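PDB 4UYT: flocculation protein FLO11, which mediates homotypic cell-cell adhesion during yeast flocculation, and also supports substrate adhesion, invasive growth, pseudohypha formation and biofilm development. Local coordinates for residues M30-D35 with F123-G128; K62-L67 with D92-F97. All coordinates share one frame; numbering follows the deposited sequence.

Contact 1 of 2, residues M30-D35 with F123-G128; sequences MQYTLD and FEYLQG
Tyr32 OH and Tyr125 OH are hydrogen-bonded at 2.8 Å. The two tyrosines approach each other from the two sheets. Tyr125 OH lies at the edge of the Tyr32 ring, in its plane, and Tyr32 OH lies at the edge of the Tyr125 ring. The bond joins two phenols that are buried in the interior, so each hydroxyl has a polar partner there.

Phe123 lies alongside. Its CE2 lies 3.7 Å from CE2 of Tyr32. The two rings meet obliquely, with centroids 4.9 Å apart and planes at 49°. Their side chains pass alongside, running opposite ways. The CA atoms of Tyr32 and Phe123 are 11.6 Å apart, and the two side chains bridge that gap together. In Tyr32, CG stands anti to the carbonyl carbon (chi1 -68°), which points the ring toward Phe123.

The contact is a facing of two sheets in the fibronectin type III-like Flo11 domain. Strand 32-43 gives Tyr32, which also packs on Val53 of the adjacent strand 46-55. Strand 120-125 gives the other two rings. Phe123 stacks on Phe144 of strand 143-147, while Leu146 of that strand touches both Tyr32 and Phe123.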
ATOM      1  N   MET A  30       7.068  10.959  -8.309  1.00 12.47           N
ATOM      2  CA  MET A  30       8.296  10.375  -7.765  1.00 12.77           C
ATOM      3  C   MET A  30       8.085   8.897  -7.507  1.00 12.17           C
ATOM      4  O   MET A  30       7.014   8.473  -7.082  1.00 12.55           O
ATOM      5  CB  MET A  30       8.690  11.067  -6.464  1.00 12.35           C
ATOM      6  CG  MET A  30       9.994  10.554  -5.863  1.00 13.38           C
ATOM      7  SD  MET A  30      10.403  11.319  -4.289  1.00 12.65           S
ATOM      8  CE  MET A  30       9.183  10.554  -3.228  1.00 12.01           C
ATOM      9  N   GLN A  31       9.106   8.097  -7.735  1.00 12.23           N
ATOM     10  CA  GLN A  31       9.003   6.679  -7.474  1.00 12.24           C
ATOM     11  C   GLN A  31       8.854   6.365  -5.988  1.00 11.26           C
ATOM     12  O   GLN A  31       9.564   6.887  -5.138  1.00 12.07           O
ATOM     13  CB  GLN A  31      10.193   5.946  -8.028  1.00 13.94           C
ATOM     14  CG  GLN A  31      10.228   5.958  -9.553  1.00 16.68           C
ATOM     15  CD  GLN A  31      11.543   5.486 -10.105  1.00 17.28           C
ATOM     16  OE1 GLN A  31      12.405   4.937  -9.389  1.00 19.25           O
ATOM     17  NE2 GLN A  31      11.701   5.659 -11.397  1.00 17.77           N
ATOM     18  N   TYR A  32       7.921   5.466  -5.697  1.00 10.69           N
ATOM     19  CA  TYR A  32       7.747   4.854  -4.365  1.00  9.50           C
ATOM     20  C   TYR A  32       7.789   3.339  -4.549  1.00  9.32           C
ATOM     21  O   TYR A  32       7.467   2.832  -5.618  1.00 10.77           O
ATOM     22  CB  TYR A  32       6.392   5.219  -3.740  1.00  9.11           C
ATOM     23  CG  TYR A  32       6.223   6.660  -3.362  1.00  9.16           C
ATOM     24  CD1 TYR A  32       6.003   7.637  -4.329  1.00 10.03           C
ATOM     25  CD2 TYR A  32       6.191   7.046  -2.011  1.00  9.42           C
ATOM     26  CE1 TYR A  32       5.807   8.959  -3.976  1.00 10.05           C
ATOM     27  CE2 TYR A  32       6.001   8.369  -1.656  1.00  9.27           C
ATOM     28  CZ  TYR A  32       5.818   9.320  -2.647  1.00  9.79           C
ATOM     29  OH  TYR A  32       5.611  10.632  -2.294  1.00 10.22           O
ATOM     30  N   THR A  33       8.069   2.648  -3.439  1.00  8.72           N
ATOM     31  CA  THR A  33       7.949   1.218  -3.342  1.00  8.80           C
ATOM     32  C   THR A  33       7.050   0.853  -2.175  1.00  8.40           C
ATOM     33  O   THR A  33       6.899   1.608  -1.211  1.00  8.55           O
ATOM     34  CB  THR A  33       9.324   0.531  -3.169  1.00 10.24           C
ATOM     35  OG1 THR A  33       9.945   1.009  -1.979  1.00 11.02           O
ATOM     36  CG2 THR A  33      10.235   0.785  -4.384  1.00 12.35           C
ATOM     37  N   LEU A  34       6.493  -0.348  -2.247  1.00  7.88           N
ATOM     38  CA  LEU A  34       5.665  -0.912  -1.187  1.00  7.55           C
ATOM     39  C   LEU A  34       6.078  -2.341  -0.954  1.00  7.77           C
ATOM     40  O   LEU A  34       6.233  -3.095  -1.916  1.00  8.59           O
ATOM     41  CB  LEU A  34       4.169  -0.806  -1.545  1.00  7.76           C
ATOM     42  CG  LEU A  34       3.190  -1.351  -0.503  1.00  7.98           C
ATOM     43  CD1 LEU A  34       1.861  -0.591  -0.542  1.00  8.51           C
ATOM     44  CD2 LEU A  34       2.922  -2.842  -0.629  1.00  8.60           C
ATOM     45  N   ASP A  35       6.211  -2.719   0.320  1.00  7.40           N
ATOM     46  CA  ASP A  35       6.407  -4.092   0.707  1.00  7.88           C
ATOM     47  C   ASP A  35       5.363  -4.443   1.773  1.00  7.04           C
ATOM     48  O   ASP A  35       4.983  -3.626   2.579  1.00  8.10           O
ATOM     49  CB  ASP A  35       7.825  -4.297   1.261  1.00  9.54           C
ATOM     50  CG  ASP A  35       8.236  -5.731   1.344  1.00 12.34           C
ATOM     51  OD1 ASP A  35       7.586  -6.604   0.738  1.00 13.15           O
ATOM     52  OD2 ASP A  35       9.297  -5.965   1.973  1.00 19.26           O
ATOM     53  N   PHE A 123      -2.299  10.283  -1.996  1.00  9.41           N
ATOM     54  CA  PHE A 123      -1.424  11.308  -1.449  1.00 10.45           C
ATOM     55  C   PHE A 123      -1.938  12.680  -1.889  1.00 11.64           C
ATOM     56  O   PHE A 123      -2.251  12.892  -3.067  1.00 13.04           O
ATOM     57  CB  PHE A 123      -0.022  11.173  -2.035  1.00 10.90           C
ATOM     58  CG  PHE A 123       0.773   9.970  -1.565  1.00 10.11           C
ATOM     59  CD1 PHE A 123       0.503   8.703  -2.058  1.00 10.26           C
ATOM     60  CD2 PHE A 123       1.839  10.124  -0.694  1.00 10.77           C
ATOM     61  CE1 PHE A 123       1.255   7.615  -1.642  1.00 10.25           C
ATOM     62  CE2 PHE A 123       2.622   9.048  -0.312  1.00 10.76           C
ATOM     63  CZ  PHE A 123       2.338   7.796  -0.797  1.00 11.10           C
ATOM     64  N   GLU A 124      -1.956  13.617  -0.957  1.00 11.80           N
ATOM     65  CA  GLU A 124      -2.178  15.015  -1.294  1.00 13.23           C
ATOM     66  C   GLU A 124      -1.089  15.808  -0.612  1.00 13.05           C
ATOM     67  O   GLU A 124      -1.099  15.981   0.607  1.00 13.47           O
ATOM     68  CB  GLU A 124      -3.556  15.512  -0.822  1.00 16.54           C
ATOM     69  CG  GLU A 124      -4.742  14.879  -1.522  1.00 18.46           C
ATOM     70  CD  GLU A 124      -6.090  15.398  -1.025  1.00 26.41           C
ATOM     71  OE1 GLU A 124      -6.145  16.263  -0.122  1.00 33.75           O
ATOM     72  OE2 GLU A 124      -7.117  14.918  -1.543  1.00 38.01           O
ATOM     73  N   TYR A 125      -0.182  16.339  -1.427  1.00 13.27           N
ATOM     74  CA  TYR A 125       0.818  17.278  -0.976  1.00 14.05           C
ATOM     75  C   TYR A 125       0.435  18.692  -1.406  1.00 15.01           C
ATOM     76  O   TYR A 125      -0.277  18.901  -2.391  1.00 16.38           O
ATOM     77  CB  TYR A 125       2.168  16.948  -1.600  1.00 13.85           C
ATOM     78  CG  TYR A 125       2.804  15.633  -1.182  1.00 11.83           C
ATOM     79  CD1 TYR A 125       3.590  15.564  -0.036  1.00 12.58           C
ATOM     80  CD2 TYR A 125       2.734  14.499  -1.991  1.00 11.68           C
ATOM     81  CE1 TYR A 125       4.243  14.395   0.339  1.00 11.42           C
ATOM     82  CE2 TYR A 125       3.398  13.333  -1.636  1.00 11.68           C
ATOM     83  CZ  TYR A 125       4.159  13.277  -0.475  1.00 11.57           C
ATOM     84  OH  TYR A 125       4.872  12.153  -0.101  1.00 11.08           O
ATOM     85  N   LEU A 126       0.909  19.665  -0.648  1.00 16.87           N
ATOM     86  CA  LEU A 126       0.786  21.074  -1.029  1.00 17.74           C
ATOM     87  C   LEU A 126      -0.655  21.567  -1.112  1.00 18.97           C
ATOM     88  O   LEU A 126      -0.929  22.535  -1.817  1.00 25.44           O
ATOM     89  CB  LEU A 126       1.488  21.369  -2.375  1.00 19.48           C
ATOM     90  CG  LEU A 126       3.003  21.212  -2.495  1.00 22.21           C
ATOM     91  CD1 LEU A 126       3.473  21.882  -3.777  1.00 22.89           C
ATOM     92  CD2 LEU A 126       3.740  21.808  -1.303  1.00 21.79           C
ATOM     93  N   GLN A 127      -1.569  20.933  -0.393  1.00 19.64           N
ATOM     94  CA  GLN A 127      -2.943  21.397  -0.296  1.00 22.56           C
ATOM     95  C   GLN A 127      -3.147  21.945   1.095  1.00 23.07           C
ATOM     96  O   GLN A 127      -2.317  21.737   1.986  1.00 20.36           O
ATOM     97  CB  GLN A 127      -3.931  20.267  -0.595  1.00 24.54           C
ATOM     98  CG  GLN A 127      -3.874  19.758  -2.032  1.00 26.00           C
ATOM     99  CD  GLN A 127      -4.182  20.826  -3.071  1.00 30.66           C
ATOM    100  OE1 GLN A 127      -3.616  20.828  -4.167  1.00 32.05           O
ATOM    101  NE2 GLN A 127      -5.073  21.742  -2.733  1.00 33.95           N
ATOM    102  N   GLY A 128      -4.237  22.678   1.281  1.00 26.32           N
ATOM    103  CA  GLY A 128      -4.519  23.261   2.575  1.00 25.78           C
ATOM    104  C   GLY A 128      -3.343  24.103   3.031  1.00 25.21           C
ATOM    105  O   GLY A 128      -2.726  24.823   2.228  1.00 30.35           O
TER

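Contact 2 of 2, residues K62-L67 with D92-F97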
ATOM      1  N   LYS A  62       6.059  18.361   6.358  1.00 16.59           N
ATOM      2  CA  LYS A  62       5.399  19.650   6.226  1.00 17.14           C
ATOM      3  C   LYS A  62       4.710  19.820   4.878  1.00 16.08           C
ATOM      4  O   LYS A  62       3.745  20.586   4.758  1.00 19.42           O
ATOM      5  CB  LYS A  62       6.384  20.798   6.462  1.00 19.12           C
ATOM      6  CG  LYS A  62       7.333  21.059   5.308  1.00 19.36           C
ATOM      7  CD  LYS A  62       8.445  22.006   5.707  1.00 21.89           C
ATOM      8  CE  LYS A  62       9.302  22.355   4.509  1.00 23.11           C
ATOM      9  NZ  LYS A  62      10.462  23.192   4.920  1.00 26.35           N
ATOM     10  N   TYR A  63       5.185  19.109   3.859  1.00 15.59           N
ATOM     11  CA  TYR A  63       4.582  19.212   2.532  1.00 14.64           C
ATOM     12  C   TYR A  63       3.257  18.454   2.402  1.00 14.74           C
ATOM     13  O   TYR A  63       2.536  18.643   1.431  1.00 15.80           O
ATOM     14  CB  TYR A  63       5.546  18.685   1.475  1.00 14.30           C
ATOM     15  CG  TYR A  63       6.839  19.451   1.328  1.00 15.40           C
ATOM     16  CD1 TYR A  63       6.873  20.673   0.663  1.00 18.21           C
ATOM     17  CD2 TYR A  63       8.019  18.965   1.864  1.00 15.75           C
ATOM     18  CE1 TYR A  63       8.053  21.379   0.524  1.00 17.35           C
ATOM     19  CE2 TYR A  63       9.202  19.667   1.737  1.00 16.20           C
ATOM     20  CZ  TYR A  63       9.211  20.873   1.063  1.00 18.80           C
ATOM     21  OH  TYR A  63      10.393  21.560   0.944  1.00 19.79           O
ATOM     22  N   LEU A  64       2.969  17.578   3.364  1.00 14.60           N
ATOM     23  CA  LEU A  64       1.811  16.689   3.293  1.00 14.18           C
ATOM     24  C   LEU A  64       0.529  17.308   3.851  1.00 15.01           C
ATOM     25  O   LEU A  64       0.512  17.847   4.951  1.00 16.48           O
ATOM     26  CB  LEU A  64       2.121  15.408   4.052  1.00 13.09           C
ATOM     27  CG  LEU A  64       1.088  14.286   3.899  1.00 12.83           C
ATOM     28  CD1 LEU A  64       1.104  13.707   2.491  1.00 12.08           C
ATOM     29  CD2 LEU A  64       1.357  13.199   4.916  1.00 12.26           C
ATOM     30  N   TRP A  65      -0.562  17.192   3.089  1.00 14.43           N
ATOM     31  CA  TRP A  65      -1.897  17.571   3.560  1.00 15.54           C
ATOM     32  C   TRP A  65      -2.693  16.337   4.026  1.00 14.24           C
ATOM     33  O   TRP A  65      -3.269  16.339   5.110  1.00 16.83           O
ATOM     34  CB  TRP A  65      -2.645  18.360   2.479  1.00 15.85           C
ATOM     35  CG  TRP A  65      -4.022  18.753   2.867  1.00 19.12           C
ATOM     36  CD1 TRP A  65      -5.170  18.344   2.276  1.00 20.16           C
ATOM     37  CD2 TRP A  65      -4.407  19.635   3.931  1.00 20.77           C
ATOM     38  NE1 TRP A  65      -6.261  18.914   2.901  1.00 23.12           N
ATOM     39  CE2 TRP A  65      -5.817  19.707   3.925  1.00 22.47           C
ATOM     40  CE3 TRP A  65      -3.704  20.349   4.900  1.00 20.97           C
ATOM     41  CZ2 TRP A  65      -6.535  20.498   4.829  1.00 24.51           C
ATOM     42  CZ3 TRP A  65      -4.423  21.139   5.799  1.00 23.48           C
ATOM     43  CH2 TRP A  65      -5.823  21.188   5.762  1.00 23.96           C
ATOM     44  N   SER A  66      -2.702  15.284   3.220  0.53 13.00           N
ATOM     45  CA  SER A  66      -3.439  14.105   3.614  0.53 12.46           C
ATOM     46  C   SER A  66      -2.881  12.869   2.942  0.53 11.03           C
ATOM     47  O   SER A  66      -2.299  12.920   1.849  0.53 11.12           O
ATOM     48  CB  SER A  66      -4.919  14.262   3.275  0.53 13.21           C
ATOM     49  OG  SER A  66      -5.125  14.290   1.870  0.53 15.17           O
ATOM     50  N   LEU A  67      -3.099  11.750   3.616  1.00 10.88           N
ATOM     51  CA  LEU A  67      -2.630  10.447   3.157  1.00  9.47           C
ATOM     52  C   LEU A  67      -3.632   9.424   3.663  1.00  9.01           C
ATOM     53  O   LEU A  67      -3.929   9.375   4.856  1.00 10.13           O
ATOM     54  CB  LEU A  67      -1.237  10.179   3.722  1.00  9.78           C
ATOM     55  CG  LEU A  67      -0.604   8.858   3.295  1.00  9.67           C
ATOM     56  CD1 LEU A  67      -0.357   8.828   1.806  1.00 10.22           C
ATOM     57  CD2 LEU A  67       0.691   8.634   4.051  1.00 10.84           C
ATOM     58  N   ASP A  92       4.726   9.784  10.348  1.00 13.80           N
ATOM     59  CA  ASP A  92       5.546  10.979  10.432  1.00 15.23           C
ATOM     60  C   ASP A  92       6.438  11.255   9.248  1.00 13.41           C
ATOM     61  O   ASP A  92       7.158  12.242   9.264  1.00 14.73           O
ATOM     62  CB  ASP A  92       6.363  10.995  11.731  1.00 19.79           C
ATOM     63  CG  ASP A  92       7.409   9.906  11.800  1.00 22.67           C
ATOM     64  OD1 ASP A  92       7.631   9.164  10.818  1.00 22.53           O
ATOM     65  OD2 ASP A  92       8.045   9.812  12.874  1.00 34.07           O
ATOM     66  N   ASN A  93       6.382  10.430   8.209  1.00 11.51           N
ATOM     67  CA  ASN A  93       7.241  10.626   7.036  1.00 10.89           C
ATOM     68  C   ASN A  93       6.488  10.021   5.853  1.00 10.29           C
ATOM     69  O   ASN A  93       6.371   8.824   5.790  1.00 10.12           O
ATOM     70  CB  ASN A  93       8.598   9.960   7.241  1.00 11.85           C
ATOM     71  CG  ASN A  93       9.520  10.168   6.073  1.00 12.50           C
ATOM     72  OD1 ASN A  93       9.086  10.540   4.970  1.00 12.56           O
ATOM     73  ND2 ASN A  93      10.807   9.912   6.294  1.00 15.43           N
ATOM     74  N   PRO A  94       5.976  10.847   4.926  1.00 10.42           N
ATOM     75  CA  PRO A  94       5.176  10.310   3.819  1.00 10.77           C
ATOM     76  C   PRO A  94       6.035   9.540   2.817  1.00  9.66           C
ATOM     77  O   PRO A  94       5.485   8.932   1.913  1.00  9.89           O
ATOM     78  CB  PRO A  94       4.567  11.567   3.189  1.00 12.84           C
ATOM     79  CG  PRO A  94       5.575  12.629   3.478  1.00 13.96           C
ATOM     80  CD  PRO A  94       6.129  12.308   4.841  1.00 12.59           C
ATOM     81  N   THR A  95       7.360   9.598   2.968  1.00  9.82           N
ATOM     82  CA  THR A  95       8.280   8.861   2.125  1.00  9.13           C
ATOM     83  C   THR A  95       8.990   7.724   2.873  1.00  8.84           C
ATOM     84  O   THR A  95       9.875   7.103   2.306  1.00  9.71           O
ATOM     85  CB  THR A  95       9.281   9.802   1.417  1.00 10.09           C
ATOM     86  OG1 THR A  95       9.996  10.603   2.360  1.00 11.49           O
ATOM     87  CG2 THR A  95       8.534  10.693   0.461  1.00 10.77           C
ATOM     88  N   ASP A  96       8.555   7.402   4.096  1.00  8.51           N
ATOM     89  CA  ASP A  96       9.032   6.205   4.778  1.00  9.23           C
ATOM     90  C   ASP A  96       8.056   5.932   5.911  1.00  8.60           C
ATOM     91  O   ASP A  96       8.189   6.476   7.010  1.00  9.91           O
ATOM     92  CB  ASP A  96      10.469   6.342   5.303  1.00 10.51           C
ATOM     93  CG  ASP A  96      11.064   5.018   5.717  1.00 12.85           C
ATOM     94  OD1 ASP A  96      10.286   4.098   6.017  1.00 12.30           O
ATOM     95  OD2 ASP A  96      12.297   4.909   5.720  1.00 18.25           O
ATOM     96  N   PHE A  97       7.032   5.137   5.639  1.00  8.61           N
ATOM     97  CA  PHE A  97       5.991   4.888   6.625  1.00  8.40           C
ATOM     98  C   PHE A  97       5.533   3.468   6.578  1.00  7.50           C
ATOM     99  O   PHE A  97       5.730   2.755   5.606  1.00  8.13           O
ATOM    100  CB  PHE A  97       4.801   5.850   6.466  1.00  8.49           C
ATOM    101  CG  PHE A  97       3.999   5.703   5.187  1.00  8.29           C
ATOM    102  CD1 PHE A  97       2.928   4.827   5.105  1.00  8.68           C
ATOM    103  CD2 PHE A  97       4.303   6.476   4.045  1.00  9.00           C
ATOM    104  CE1 PHE A  97       2.178   4.732   3.943  1.00  9.08           C
ATOM    105  CE2 PHE A  97       3.554   6.374   2.874  1.00  9.53           C
ATOM    106  CZ  PHE A  97       2.488   5.493   2.844  1.00  9.42           C
TER
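The backbones approach to 7.2 Å between Leu64 CA and Pro94 CA, with no hydrogen bond between them, where a type I beta turn from Asn93 to Asp96 leads into strand 96-104. The side chains that touch are all apolar and buried.

Leu67 and Phe97 point at each other from the two sheets, the leucine methyl landing on the ring. Its CD2 methyl sits over one face of the ring, 4.0 Å from the centroid and 18° off the normal, which makes a CH-pi contact. The methyl is offset toward the rim, and its nearest ring atoms include Phe97 CZ at 3.8 Å. Phe97 CG lies between the backbone N and the carbonyl carbon (chi1 66°), and the ring turns its face to Leu67 from there. Pro94 O lies at the edge of this ring, in its plane.

Leu64 and Pro94 pass alongside, running opposite ways. With CG anti to the backbone N (chi1 -171°), both methyls of Leu64 reach Pro94 CB, with CD2 the nearer at 4.0 Å.

Asn93 folds back over the turn. Its OD1 accepts from Thr95 N at 2.8 Å, an Asx turn, with the donor above the carbonyl plane. Thr95 OG1 gives a second bond to Asn93 OD1, also 2.8 Å, in the plane and on a lone pair. Asp96 N closes the turn on Asn93 O at 3.1 Å. Thr95 OG1 is further bonded to Ile59 N.

A classic beta bulge sets Trp65 and Ser66 against Glu124 of strand 120-125. On its other flank strand 64-70 pairs with strand 79-83, whose Leu81 touches both Leu67 and Phe97. Within its own sheet, Phe97 also packs on Val53 of the adjacent strand 46-55.

In the fold
The two contacts have centres about 7 Å apart and lie on the same side of the chain's centre. Both segments of contact 2 fall between the two segments of contact 1 in sequence. Both join the same pair of sheets. Strands 32-43 and 96-104 belong to the four-stranded antiparallel sheet, while strands 64-70 and 120-125 are neighbours in the five-stranded one. Glu124 and Leu126 of contact 1 make backbone bonds to Trp65 and Tyr63 of contact 2, and Tyr125 OH packs against Pro94. Both belong to the buried packing between the two sheets of this N-terminal adhesin domain, whose homophilic binding comes from aromatic bands on the surface.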